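Local coordinates for copper chaperone PCu(A)C (Methylosinus trichosporium OB3b, PDB 6P1F), which probably serves as a periplasmic copper chaperone, its PCu(A)C domain binding copper through a histidine brace, at residues D39-V44 and M101-E106. Residues are numbered along the deposited sequence; the frame is centred on the assembly and turned at random.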
# COMPACT_ATOMS: atom_id res chain seq x y z
N ASP A 39 3.32 11.68 10.49
CA ASP A 39 2.34 11.83 9.44
C ASP A 39 1.36 10.65 9.60
O ASP A 39 1.53 9.81 10.47
CB ASP A 39 2.98 11.83 8.03
CG ASP A 39 2.17 12.60 7.00
OD1 ASP A 39 0.94 12.67 7.10
OD2 ASP A 39 2.78 13.13 6.04
N ARG A 40 0.34 10.62 8.76
CA ARG A 40 -0.63 9.51 8.80
C ARG A 40 -1.10 9.24 7.40
O ARG A 40 -1.53 10.15 6.72
CB ARG A 40 -1.84 9.86 9.69
CG ARG A 40 -2.71 8.64 10.03
CD ARG A 40 -3.90 9.04 10.93
NE ARG A 40 -3.54 10.24 11.66
CZ ARG A 40 -3.19 10.27 12.94
NH1 ARG A 40 -3.21 9.14 13.65
NH2 ARG A 40 -2.85 11.42 13.50
N LEU A 41 -1.00 7.98 6.98
CA LEU A 41 -1.60 7.55 5.72
C LEU A 41 -3.06 7.30 5.99
O LEU A 41 -3.39 6.32 6.66
CB LEU A 41 -0.91 6.30 5.20
CG LEU A 41 -1.55 5.71 3.93
CD1 LEU A 41 -1.69 6.68 2.82
CD2 LEU A 41 -0.73 4.51 3.48
N ILE A 42 -3.92 8.21 5.55
CA ILE A 42 -5.34 8.14 5.94
C ILE A 42 -6.32 7.68 4.86
O ILE A 42 -7.49 7.47 5.14
CB ILE A 42 -5.83 9.50 6.45
CG1 ILE A 42 -5.75 10.56 5.35
CG2 ILE A 42 -5.04 9.94 7.66
CD1 ILE A 42 -6.42 11.86 5.76
N GLY A 43 -5.86 7.51 3.64
CA GLY A 43 -6.76 7.08 2.59
C GLY A 43 -6.03 6.47 1.43
O GLY A 43 -4.86 6.82 1.17
N VAL A 44 -6.71 5.56 0.74
CA VAL A 44 -6.20 5.01 -0.51
C VAL A 44 -7.35 5.05 -1.48
O VAL A 44 -8.33 4.34 -1.30
CB VAL A 44 -5.69 3.59 -0.35
CG1 VAL A 44 -5.26 3.03 -1.69
CG2 VAL A 44 -4.54 3.54 0.66
N MET A 101 -3.51 4.12 -7.92
CA MET A 101 -4.29 4.50 -6.76
C MET A 101 -3.69 5.75 -6.12
O MET A 101 -2.52 6.05 -6.27
CB MET A 101 -4.35 3.34 -5.76
CG MET A 101 -2.98 2.95 -5.24
SD MET A 101 -3.01 1.32 -4.41
CE MET A 101 -3.12 0.21 -5.83
N THR A 102 -4.50 6.50 -5.38
CA THR A 102 -3.98 7.71 -4.77
C THR A 102 -3.83 7.53 -3.26
O THR A 102 -4.79 7.16 -2.60
CB THR A 102 -4.88 8.90 -5.08
OG1 THR A 102 -4.91 9.08 -6.51
CG2 THR A 102 -4.33 10.15 -4.43
N LEU A 103 -2.64 7.79 -2.74
CA LEU A 103 -2.43 7.75 -1.28
C LEU A 103 -2.66 9.13 -0.71
O LEU A 103 -2.21 10.11 -1.29
CB LEU A 103 -1.02 7.30 -0.96
CG LEU A 103 -0.62 5.97 -1.61
CD1 LEU A 103 0.83 5.60 -1.16
CD2 LEU A 103 -1.58 4.85 -1.29
N VAL A 104 -3.34 9.21 0.43
CA VAL A 104 -3.59 10.50 1.07
C VAL A 104 -2.88 10.54 2.40
O VAL A 104 -3.18 9.73 3.28
CB VAL A 104 -5.07 10.73 1.29
CG1 VAL A 104 -5.31 12.13 1.91
CG2 VAL A 104 -5.83 10.57 -0.03
N PHE A 105 -1.92 11.45 2.54
CA PHE A 105 -1.23 11.66 3.81
C PHE A 105 -1.74 12.92 4.47
O PHE A 105 -1.92 13.95 3.81
CB PHE A 105 0.29 11.71 3.63
CG PHE A 105 0.86 10.43 3.13
CD1 PHE A 105 1.33 9.48 4.03
CD2 PHE A 105 0.90 10.14 1.77
CE1 PHE A 105 1.86 8.28 3.59
CE2 PHE A 105 1.40 8.93 1.32
CZ PHE A 105 1.89 8.02 2.22
N GLU A 106 -2.04 12.83 5.75
CA GLU A 106 -2.57 13.93 6.52
C GLU A 106 -1.72 15.20 6.40
O GLU A 106 -2.25 16.29 6.18
CB GLU A 106 -2.67 13.51 7.98
CG GLU A 106 -3.28 14.54 8.88
CD GLU A 106 -3.46 13.97 10.27
OE1 GLU A 106 -2.48 13.96 11.05
OE2 GLU A 106 -4.57 13.49 10.57
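A classic beta bulge interrupts the antiparallel pairing of strands 39-45 and 98-105 in the cupredoxin-like beta fold of the PCu(A)C family, where strand 98-105 pairs with both 39-45 and 109-118. Two residues, Ile42 and Gly43, stand opposite the single residue Val104, shifting the register by one between the pairs Leu41-Phe105 and Val44-Leu103. Val104 O takes a bond from Ile42 N at 2.8 Å, nearly in line with its carbonyl, and a weak one from Gly43 N at 3.5 Å. Within the bulge Val104 N returns a bond to Gly43 O, while toward the strand end Glu106 N donates to Arg40 O at 2.9 Å.

On the buried face, Leu41 and Phe105 form a non-hydrogen-bonded pair. With CG anti to the backbone N (chi1 175°), Leu41 sets CD1 over one face of the Phe105 ring, 4.0 Å from its centroid. Leucine suits this place because its methyl can settle over the ring, only 15° off the normal, in a CH-pi contact. Further along, Val44 lies alongside Leu103, its CG2 meeting Leu103 CD2 at 3.8 Å, and its CG1 touches Met101 SD; Met29 and Phe54 add to this core. On the more open face the beta-branched Ile42 and Val104 pack CG1 to CG1.

Asp39, buried, suits the strand end because its carboxylate can accept several N-H groups: OD1 binds Arg40 N at 2.7 Å and also Lys107 N, while OD2 takes Ala108 N. An alanine here would probably leave these three amides without their acceptor and set the turn joining strands 98-105 and 109-118 free to shift. Arg40 and Glu106 run side by side, the carboxylate meeting the guanidinium at its edge, its plane turned 60° away, with NH2 3.5 Å from OE1. The contact thus pairs a long salt bridge at the exposed margin with a buried carboxylate whose charge is met by backbone N-H groups.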